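Benzoylformate Decarboxylase (Polynucleobacter necessarius, PDB 4K9Q) binds thiamine diphosphate and magnesium and probably catalyses the decarboxylation of benzoylformate to benzaldehyde and carbon dioxide. Local coordinates at residues Gly22-Thr27 with Tyr41-Gln46; Ser26-Phe31 with Ile66-Thr71; Ile93-Gln98 with Leu156-Asp161. All coordinates share one frame; numbering follows the deposited sequence.

Contact 1: Gly22-Thr27 with Tyr41-Gln46. With TPP (thiamine diphosphate), chain D.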
loop_
_atom_site.group_PDB
_atom_site.type_symbol
_atom_site.label_atom_id
_atom_site.label_comp_id
_atom_site.label_asym_id
_atom_site.label_seq_id
_atom_site.Cartn_x
_atom_site.Cartn_y
_atom_site.Cartn_z
ATOM N N GLY A 22 10.285 25.482 -1.407
ATOM C CA GLY A 22 10.832 24.565 -0.422
ATOM C C GLY A 22 10.747 25.040 1.014
ATOM O O GLY A 22 10.509 26.216 1.304
ATOM N N ASN A 23 10.925 24.089 1.912
ATOM C CA ASN A 23 11.274 24.376 3.290
ATOM C C ASN A 23 12.421 23.419 3.597
ATOM O O ASN A 23 12.246 22.191 3.541
ATOM C CB ASN A 23 10.081 24.144 4.211
ATOM C CG ASN A 23 10.432 24.374 5.673
ATOM O OD1 ASN A 23 10.716 23.429 6.412
ATOM N ND2 ASN A 23 10.419 25.636 6.093
ATOM N N PRO A 24 13.620 23.963 3.853
ATOM C CA PRO A 24 14.827 23.133 3.856
ATOM C C PRO A 24 15.021 22.300 5.129
ATOM O O PRO A 24 14.467 22.620 6.178
ATOM C CB PRO A 24 15.951 24.170 3.719
ATOM C CG PRO A 24 15.407 25.385 4.390
ATOM C CD PRO A 24 13.932 25.393 4.052
ATOM N N GLY A 25 15.807 21.230 5.009
ATOM C CA GLY A 25 16.230 20.424 6.139
ATOM C C GLY A 25 17.604 19.860 5.822
ATOM O O GLY A 25 18.121 20.072 4.727
ATOM N N SER A 26 18.192 19.130 6.767
ATOM C CA SER A 26 19.557 18.648 6.615
ATOM C C SER A 26 19.702 17.723 5.415
ATOM O O SER A 26 20.723 17.744 4.729
ATOM C CB SER A 26 20.028 17.930 7.884
ATOM O OG SER A 26 19.314 16.726 8.077
ATOM N N THR A 27 18.671 16.921 5.164
ATOM C CA THR A 27 18.719 15.921 4.096
ATOM C C THR A 27 18.525 16.514 2.697
ATOM O O THR A 27 18.655 15.804 1.694
ATOM C CB THR A 27 17.674 14.810 4.343
ATOM O OG1 THR A 27 16.399 15.412 4.596
ATOM C CG2 THR A 27 18.066 13.985 5.549
ATOM N N TYR A 41 14.654 29.799 -5.829
ATOM C CA TYR A 41 14.196 29.072 -4.649
ATOM C C TYR A 41 13.258 29.980 -3.879
ATOM O O TYR A 41 13.600 31.133 -3.578
ATOM C CB TYR A 41 15.370 28.677 -3.758
ATOM C CG TYR A 41 14.977 27.828 -2.567
ATOM C CD1 TYR A 41 14.566 28.413 -1.377
ATOM C CD2 TYR A 41 15.009 26.439 -2.637
ATOM C CE1 TYR A 41 14.203 27.645 -0.293
ATOM C CE2 TYR A 41 14.654 25.657 -1.551
ATOM C CZ TYR A 41 14.254 26.268 -0.378
ATOM O OH TYR A 41 13.894 25.507 0.710
ATOM N N VAL A 42 12.084 29.452 -3.561
ATOM C CA VAL A 42 11.070 30.193 -2.821
ATOM C C VAL A 42 10.817 29.517 -1.478
ATOM O O VAL A 42 10.246 28.420 -1.422
ATOM C CB VAL A 42 9.738 30.271 -3.604
ATOM C CG1 VAL A 42 8.658 30.972 -2.772
ATOM C CG2 VAL A 42 9.935 30.972 -4.937
ATOM N N LEU A 43 11.230 30.176 -0.398
ATOM C CA LEU A 43 11.046 29.639 0.945
ATOM C C LEU A 43 9.620 29.829 1.411
ATOM O O LEU A 43 9.052 30.922 1.261
ATOM C CB LEU A 43 11.987 30.338 1.941
ATOM C CG LEU A 43 11.789 29.963 3.410
ATOM C CD1 LEU A 43 12.202 28.504 3.676
ATOM C CD2 LEU A 43 12.546 30.939 4.326
ATOM N N ALA A 44 9.038 28.773 1.978
ATOM C CA ALA A 44 7.855 28.949 2.816
ATOM C C ALA A 44 8.082 28.286 4.179
ATOM O O ALA A 44 8.909 27.374 4.312
ATOM C CB ALA A 44 6.613 28.398 2.128
ATOM N N LEU A 45 7.361 28.765 5.185
ATOM C CA LEU A 45 7.637 28.408 6.574
ATOM C C LEU A 45 7.042 27.086 7.022
ATOM O O LEU A 45 7.407 26.589 8.085
ATOM C CB LEU A 45 7.120 29.499 7.519
ATOM C CG LEU A 45 7.741 30.894 7.381
ATOM C CD1 LEU A 45 6.967 31.851 8.273
ATOM C CD2 LEU A 45 9.222 30.864 7.747
ATOM N N GLN A 46 6.103 26.539 6.251
ATOM C CA GLN A 46 5.482 25.262 6.602
ATOM C C GLN A 46 5.091 24.560 5.302
ATOM O O GLN A 46 4.803 25.224 4.303
ATOM C CB GLN A 46 4.267 25.483 7.515
ATOM C CG GLN A 46 3.904 24.283 8.389
ATOM C CD GLN A 46 2.792 23.429 7.799
ATOM O OE1 GLN A 46 2.318 23.684 6.687
ATOM N NE2 GLN A 46 2.358 22.422 8.552
HETATM N "N1'" TPP D . 10.405 20.738 8.390
HETATM C "C2'" TPP D . 9.937 19.889 9.381
HETATM C CM2 TPP D . 8.470 19.604 9.505
HETATM N "N3'" TPP D . 10.810 19.276 10.259
HETATM C "C4'" TPP D . 12.159 19.513 10.159
HETATM N "N4'" TPP D . 12.996 18.908 10.998
HETATM C "C5'" TPP D . 12.637 20.395 9.189
HETATM C "C6'" TPP D . 11.763 21.000 8.286
HETATM C "C7'" TPP D . 14.117 20.654 9.077
HETATM N N3 TPP D . 14.729 21.451 10.132
HETATM C C2 TPP D . 15.468 20.932 11.183
HETATM S S1 TPP D . 16.058 22.045 12.186
HETATM C C5 TPP D . 15.404 23.236 11.313
HETATM C C4 TPP D . 14.699 22.808 10.191
HETATM C CM4 TPP D . 13.988 23.699 9.203
HETATM C C6 TPP D . 15.667 24.636 11.792
HETATM C C7 TPP D . 15.118 24.965 13.171
HETATM O O7 TPP D . 15.250 26.362 13.289
HETATM P PA TPP D . 14.864 27.134 14.647
HETATM O O1A TPP D . 13.586 26.558 15.185
HETATM O O2A TPP D . 14.736 28.601 14.390
HETATM O O3A TPP D . 16.014 26.700 15.684
HETATM P PB TPP D . 17.558 27.147 15.708
HETATM O O1B TPP D . 18.320 26.063 15.016
HETATM O O2B TPP D . 17.940 27.234 17.169
HETATM O O3B TPP D . 17.759 28.442 14.989
#

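Contact 2: Ser26-Phe31 with Ile66-Thr71. With TPP (thiamine diphosphate), chain D.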
loop_
_atom_site.group_PDB
_atom_site.type_symbol
_atom_site.label_atom_id
_atom_site.label_comp_id
_atom_site.label_asym_id
_atom_site.label_seq_id
_atom_site.Cartn_x
_atom_site.Cartn_y
_atom_site.Cartn_z
ATOM N N SER A 26 18.192 19.130 6.767
ATOM C CA SER A 26 19.557 18.648 6.615
ATOM C C SER A 26 19.702 17.723 5.415
ATOM O O SER A 26 20.723 17.744 4.729
ATOM C CB SER A 26 20.028 17.930 7.884
ATOM O OG SER A 26 19.314 16.726 8.077
ATOM N N THR A 27 18.671 16.921 5.164
ATOM C CA THR A 27 18.719 15.921 4.096
ATOM C C THR A 27 18.525 16.514 2.697
ATOM O O THR A 27 18.655 15.804 1.694
ATOM C CB THR A 27 17.674 14.810 4.343
ATOM O OG1 THR A 27 16.399 15.412 4.596
ATOM C CG2 THR A 27 18.066 13.985 5.549
ATOM N N GLU A 28 18.238 17.816 2.634
ATOM C CA GLU A 28 18.096 18.524 1.362
ATOM C C GLU A 28 19.292 19.440 1.064
ATOM O O GLU A 28 19.406 19.988 -0.028
ATOM C CB GLU A 28 16.818 19.363 1.354
ATOM C CG GLU A 28 15.523 18.546 1.441
ATOM C CD GLU A 28 15.355 17.843 2.782
ATOM O OE1 GLU A 28 15.471 18.520 3.818
ATOM O OE2 GLU A 28 15.102 16.615 2.807
ATOM N N GLU A 29 20.175 19.632 2.036
ATOM C CA GLU A 29 21.259 20.594 1.843
ATOM C C GLU A 29 22.216 20.223 0.705
ATOM O O GLU A 29 22.716 21.101 0.006
ATOM C CB GLU A 29 22.008 20.826 3.154
ATOM C CG GLU A 29 21.167 21.606 4.151
ATOM C CD GLU A 29 21.916 21.992 5.406
ATOM O OE1 GLU A 29 22.856 21.274 5.811
ATOM O OE2 GLU A 29 21.564 23.033 5.981
ATOM N N THR A 30 22.457 18.929 0.506
ATOM C CA THR A 30 23.324 18.500 -0.588
ATOM C C THR A 30 22.687 18.753 -1.962
ATOM O O THR A 30 23.384 18.953 -2.955
ATOM C CB THR A 30 23.719 17.022 -0.437
ATOM O OG1 THR A 30 22.548 16.243 -0.169
ATOM C CG2 THR A 30 24.684 16.863 0.731
ATOM N N PHE A 31 21.358 18.738 -2.009
ATOM C CA PHE A 31 20.636 19.112 -3.226
ATOM C C PHE A 31 20.712 20.621 -3.471
ATOM O O PHE A 31 20.852 21.074 -4.609
ATOM C CB PHE A 31 19.170 18.673 -3.116
ATOM C CG PHE A 31 18.294 19.190 -4.219
ATOM C CD1 PHE A 31 18.497 18.793 -5.531
ATOM C CD2 PHE A 31 17.254 20.075 -3.939
ATOM C CE1 PHE A 31 17.686 19.261 -6.550
ATOM C CE2 PHE A 31 16.427 20.551 -4.958
ATOM C CZ PHE A 31 16.646 20.149 -6.263
ATOM N N ILE A 66 9.013 22.398 -8.952
ATOM C CA ILE A 66 9.572 21.455 -7.992
ATOM C C ILE A 66 9.266 21.890 -6.564
ATOM O O ILE A 66 9.418 23.061 -6.216
ATOM C CB ILE A 66 11.089 21.312 -8.158
ATOM C CG1 ILE A 66 11.400 20.645 -9.502
ATOM C CG2 ILE A 66 11.670 20.498 -7.015
ATOM C CD1 ILE A 66 12.858 20.631 -9.820
ATOM N N VAL A 67 8.798 20.941 -5.761
ATOM C CA VAL A 67 8.655 21.111 -4.326
ATOM C C VAL A 67 9.830 20.362 -3.690
ATOM O O VAL A 67 10.131 19.236 -4.069
ATOM C CB VAL A 67 7.304 20.523 -3.839
ATOM C CG1 VAL A 67 7.302 20.316 -2.323
ATOM C CG2 VAL A 67 6.147 21.429 -4.264
ATOM N N ASN A 68 10.522 20.991 -2.749
ATOM C CA ASN A 68 11.621 20.328 -2.049
ATOM C C ASN A 68 11.364 20.446 -0.555
ATOM O O ASN A 68 11.419 21.544 0.007
ATOM C CB ASN A 68 12.965 20.959 -2.428
ATOM C CG ASN A 68 14.158 20.198 -1.863
ATOM O OD1 ASN A 68 15.015 20.784 -1.195
ATOM N ND2 ASN A 68 14.230 18.897 -2.142
ATOM N N ILE A 69 11.053 19.319 0.080
ATOM C CA ILE A 69 10.731 19.317 1.498
ATOM C C ILE A 69 11.518 18.255 2.253
ATOM O O ILE A 69 12.236 17.448 1.651
ATOM C CB ILE A 69 9.215 19.190 1.732
ATOM C CG1 ILE A 69 8.674 17.890 1.122
ATOM C CG2 ILE A 69 8.483 20.412 1.160
ATOM C CD1 ILE A 69 7.144 17.835 1.107
ATOM N N HIS A 70 11.385 18.267 3.573
ATOM C CA HIS A 70 12.325 17.555 4.427
ATOM C C HIS A 70 11.807 16.192 4.856
ATOM O O HIS A 70 11.054 16.086 5.816
ATOM C CB HIS A 70 12.633 18.383 5.669
ATOM C CG HIS A 70 13.582 17.715 6.619
ATOM N ND1 HIS A 70 14.845 17.305 6.248
ATOM C CD2 HIS A 70 13.451 17.397 7.929
ATOM C CE1 HIS A 70 15.454 16.767 7.291
ATOM N NE2 HIS A 70 14.632 16.821 8.325
ATOM N N THR A 71 12.254 15.159 4.151
ATOM C CA THR A 71 11.971 13.768 4.501
ATOM C C THR A 71 10.492 13.509 4.875
ATOM O O THR A 71 9.590 14.141 4.313
ATOM C CB THR A 71 13.030 13.235 5.519
ATOM O OG1 THR A 71 12.862 11.824 5.725
ATOM C CG2 THR A 71 12.984 13.981 6.862
HETATM N "N1'" TPP D . 10.405 20.738 8.390
HETATM C "C2'" TPP D . 9.937 19.889 9.381
HETATM C CM2 TPP D . 8.470 19.604 9.505
HETATM N "N3'" TPP D . 10.810 19.276 10.259
HETATM C "C4'" TPP D . 12.159 19.513 10.159
HETATM N "N4'" TPP D . 12.996 18.908 10.998
HETATM C "C5'" TPP D . 12.637 20.395 9.189
HETATM C "C6'" TPP D . 11.763 21.000 8.286
HETATM C "C7'" TPP D . 14.117 20.654 9.077
HETATM N N3 TPP D . 14.729 21.451 10.132
HETATM C C2 TPP D . 15.468 20.932 11.183
HETATM S S1 TPP D . 16.058 22.045 12.186
HETATM C C5 TPP D . 15.404 23.236 11.313
HETATM C C4 TPP D . 14.699 22.808 10.191
HETATM C CM4 TPP D . 13.988 23.699 9.203
HETATM C C6 TPP D . 15.667 24.636 11.792
HETATM C C7 TPP D . 15.118 24.965 13.171
HETATM O O7 TPP D . 15.250 26.362 13.289
HETATM P PA TPP D . 14.864 27.134 14.647
HETATM O O1A TPP D . 13.586 26.558 15.185
HETATM O O2A TPP D . 14.736 28.601 14.390
HETATM O O3A TPP D . 16.014 26.700 15.684
HETATM P PB TPP D . 17.558 27.147 15.708
HETATM O O1B TPP D . 18.320 26.063 15.016
HETATM O O2B TPP D . 17.940 27.234 17.169
HETATM O O3B TPP D . 17.759 28.442 14.989
#

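Contact 3: Ile93-Gln98 with Leu156-Asp161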
loop_
_atom_site.group_PDB
_atom_site.type_symbol
_atom_site.label_atom_id
_atom_site.label_comp_id
_atom_site.label_asym_id
_atom_site.label_seq_id
_atom_site.Cartn_x
_atom_site.Cartn_y
_atom_site.Cartn_z
ATOM N N ILE A 93 6.292 18.251 -9.226
ATOM C CA ILE A 93 7.288 17.235 -8.919
ATOM C C ILE A 93 7.679 17.392 -7.455
ATOM O O ILE A 93 8.446 18.301 -7.091
ATOM C CB ILE A 93 8.504 17.342 -9.849
ATOM C CG1 ILE A 93 8.054 17.127 -11.299
ATOM C CG2 ILE A 93 9.573 16.313 -9.456
ATOM C CD1 ILE A 93 9.156 17.335 -12.327
ATOM N N ILE A 94 7.118 16.528 -6.612
ATOM C CA ILE A 94 7.371 16.600 -5.178
ATOM C C ILE A 94 8.652 15.854 -4.849
ATOM O O ILE A 94 8.757 14.653 -5.100
ATOM C CB ILE A 94 6.229 15.983 -4.344
ATOM C CG1 ILE A 94 4.844 16.525 -4.755
ATOM C CG2 ILE A 94 6.510 16.200 -2.846
ATOM C CD1 ILE A 94 4.654 18.012 -4.586
ATOM N N THR A 95 9.638 16.553 -4.297
ATOM C CA THR A 95 10.863 15.881 -3.885
ATOM C C THR A 95 11.068 16.031 -2.389
ATOM O O THR A 95 10.804 17.086 -1.825
ATOM C CB THR A 95 12.105 16.399 -4.638
ATOM O OG1 THR A 95 12.434 17.725 -4.195
ATOM C CG2 THR A 95 11.841 16.416 -6.132
ATOM N N ALA A 96 11.498 14.958 -1.741
ATOM C CA ALA A 96 11.896 15.047 -0.343
ATOM C C ALA A 96 13.250 14.384 -0.164
ATOM O O ALA A 96 13.487 13.300 -0.694
ATOM C CB ALA A 96 10.871 14.380 0.555
ATOM N N GLY A 97 14.140 15.026 0.584
ATOM C CA GLY A 97 15.393 14.388 0.933
ATOM C C GLY A 97 15.123 13.151 1.764
ATOM O O GLY A 97 14.081 13.026 2.415
ATOM N N GLN A 98 16.070 12.231 1.726
ATOM C CA GLN A 98 16.020 10.983 2.465
ATOM C C GLN A 98 17.367 10.836 3.170
ATOM O O GLN A 98 18.365 11.444 2.742
ATOM C CB GLN A 98 15.799 9.830 1.479
ATOM C CG GLN A 98 15.936 8.402 2.042
ATOM C CD GLN A 98 14.883 8.078 3.101
ATOM O OE1 GLN A 98 14.940 8.602 4.217
ATOM N NE2 GLN A 98 13.922 7.211 2.756
ATOM N N LEU A 156 9.375 11.924 -5.532
ATOM C CA LEU A 156 10.697 11.287 -5.491
ATOM C C LEU A 156 11.327 11.453 -4.112
ATOM O O LEU A 156 11.368 12.565 -3.573
ATOM C CB LEU A 156 11.638 11.922 -6.521
ATOM C CG LEU A 156 11.271 11.796 -8.000
ATOM C CD1 LEU A 156 12.281 12.561 -8.844
ATOM C CD2 LEU A 156 11.224 10.329 -8.400
ATOM N N SER A 157 11.820 10.349 -3.561
ATOM C CA SER A 157 12.570 10.326 -2.319
ATOM C C SER A 157 14.041 10.188 -2.685
ATOM O O SER A 157 14.431 9.218 -3.341
ATOM C CB SER A 157 12.114 9.130 -1.479
ATOM O OG SER A 157 12.911 8.986 -0.321
ATOM N N LEU A 158 14.858 11.143 -2.250
ATOM C CA LEU A 158 16.220 11.297 -2.757
ATOM C C LEU A 158 17.275 11.272 -1.641
ATOM O O LEU A 158 17.480 12.260 -0.944
ATOM C CB LEU A 158 16.300 12.596 -3.577
ATOM C CG LEU A 158 15.306 12.602 -4.759
ATOM C CD1 LEU A 158 15.034 13.981 -5.266
ATOM C CD2 LEU A 158 15.781 11.696 -5.884
ATOM N N PRO A 159 17.939 10.126 -1.455
ATOM C CA PRO A 159 18.978 10.025 -0.416
ATOM C C PRO A 159 20.058 11.110 -0.550
ATOM O O PRO A 159 20.546 11.358 -1.646
ATOM C CB PRO A 159 19.567 8.632 -0.654
ATOM C CG PRO A 159 18.412 7.847 -1.210
ATOM C CD PRO A 159 17.660 8.822 -2.091
ATOM N N LEU A 160 20.446 11.719 0.565
ATOM C CA LEU A 160 21.244 12.949 0.530
ATOM C C LEU A 160 22.634 12.754 -0.056
ATOM O O LEU A 160 23.238 13.698 -0.568
ATOM C CB LEU A 160 21.348 13.554 1.936
ATOM C CG LEU A 160 22.168 12.750 2.947
ATOM C CD1 LEU A 160 23.606 13.258 2.952
ATOM C CD2 LEU A 160 21.552 12.876 4.332
ATOM N N ASP A 161 23.135 11.532 0.036
ATOM C CA ASP A 161 24.488 11.228 -0.422
ATOM C C ASP A 161 24.604 11.040 -1.933
ATOM O O ASP A 161 25.718 10.960 -2.456
ATOM C CB ASP A 161 25.063 10.008 0.322
ATOM C CG ASP A 161 24.198 8.747 0.188
ATOM O OD1 ASP A 161 22.948 8.834 0.208
ATOM O OD2 ASP A 161 24.788 7.644 0.090
HETATM O O HOH W 1 12.024 11.075 1.380
#

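Contact 1: Gly22-Thr27 with Tyr41-Gln46
Where the parallel sheet of the N-terminal thiamine diphosphate-binding domain runs out toward the cofactor, G22, at the end of strand 19-22, forms a parallel beta bridge with L43 of strand 40-43, made by bonds to V42 and to A44 just past the strand. G22 N donates to V42 O (2.9 Å), and A44 N donates to G22 O at 3.0 Å, so both polar backbone atoms of the glycine are used. With CG anti to the backbone N (chi1 -176°), Y41 sends its ring obliquely toward G22 CA, and its OH ends 3.2 Å from G22 C. Glycine suits this place, because a CB there would fall 2.5 Å from Y41 OH, a clash. P24, in the loop after the strand, packs its CD against both Y41 and L43, 3.3 Å from Y41 OH and 3.6 Å from L43 CD1. N23 sets its amide between the loop at A44 and the cofactor's pyrimidine. As usual in this family, the cofactor lies between two subunits; S375 and S431 of the second subunit hydrogen-bond to it. P24 O approaches the thiazolium methyl CM4 to 3.2 Å, and G25, with no side chain, lets its CA pack 3.6 Å from the bridging carbon C7'.

Contact 2: Ser26-Phe31 with Ile66-Thr71
H70 and E28 meet in a histidine-carboxylate hydrogen bond: H70 ND1 donates to E28 OE1 at 2.8 Å, with an angle of 146° at the hydrogen. The acceptor lies near the plane of the imidazole and offers its syn lone pair, although the carboxylate itself stands nearly perpendicular to the ring. E28 gets there because its chain bends at chi2 (67°), which turns CD in toward the backbone of I69 and H70. A glutamate suits the spot, since its two oxygens can serve different donors. E28 OE2 receives a short bond of 2.5 Å from T27 OG1, which comes from above the carboxylate plane, and weak ones from T71 N and, beyond this pair of segments, from G97 N. I69 O, 3.2 Å from E28 OE2, is a second acceptor and gives it no bond.

In the fold, this is where the C-terminal end of strand 66-69 meets the turn leading into helix 29-32, and loops at the carboxyl ends of parallel strands commonly form the binding site in such alpha/beta domains. H70 does touch the cofactor here, its CD2 lying 3.3 Å from C4' of thiamine diphosphate. T71 CG2 sits 3.5 Å above the plane of the imidazole, over its centre, while T71 OG1 is bonded to L110 O. S26 OG is satisfied across the subunit boundary by Y278 OH of the second subunit.

Two residues back along the chain from H70, N68 directs its amide between E28 and F31. Its ND2 is hydrogen-bonded to T95 OG1, while OD1 rests against carbon: E28 CB at 3.4 Å, and F31 CD2 at 3.6 Å, where the oxygen meets the edge of the phenyl ring near its plane.

Contact 3: Ile93-Gln98 with Leu156-Asp161
Q98 packs against S157 and crosses P159 obliquely, on the face of the sheet that also carries A96. Its CB starts 3.5 Å from S157 OG and close to P159 N. CG, anti to the backbone N (chi1 171°), passes P159 CG at 4.1 Å. CD stands a looser 4.1 Å from S157 OG, and NE2 comes to 3.7 Å of the same oxygen. At the tip the amide divides its work: NE2 is hydrogen-bonded to E128 OE1, the same oxygen that S157 OG binds, and OE1 accepts from N112 N. Glutamine suits this buried place because one side chain supplies both a donor and an acceptor. An alanine here would keep the CB contacts but would probably leave N112 N without its acceptor and E128 OE1 with one partner fewer.

The backbones pair as parallel strands. L156 N donates to I94 O at 2.8 Å, A96 N to L156 O, and L158 N to A96 O. Toward the end the pairing becomes less regular: Q98 N reaches L158 O from well above the carbonyl plane, with only 139° at the hydrogen, and L160 N bonds weakly to Q98 O. P159 can stand between L158 and L160 because strand 93-98 uses the N-H groups of those two residues and needs none from residue 159. A water donates to S157 OG (2.8 Å) and to G97 O (3.0 Å), tying the serine to the neighbouring strand.

On the other face, T95 CB meets L158 CD1 at 3.8 Å, and F139 of helix 135-147 covers both residues together with L156. Strand 93-98 thus runs between strand 154-159 and strand 66-69, whose V67 O is hydrogen-bonded to T95 OG1.

All three contacts involve one parallel sheet, whose strands run in the order 40-43, 19-22, 66-69, 93-98, 154-159, 126-127. Contact 1 joins the first two, contact 2 sets the turn and helix 29-32 against the third, and contact 3 pairs the fourth with the fifth. The centres of contact 1 and contact 2 lie about 7 Å apart. Those of contact 2 and contact 3 are about 6 Å apart, and those of contact 1 and contact 3 about 13 Å. Contacts 1 and 2 share S26 and T27, and both close before contact 3 opens along the chain. Both also reach thiamine diphosphate and the second subunit, whereas no other chain touches contact 3, where the side chain of A96 is about 10 Å from the cofactor.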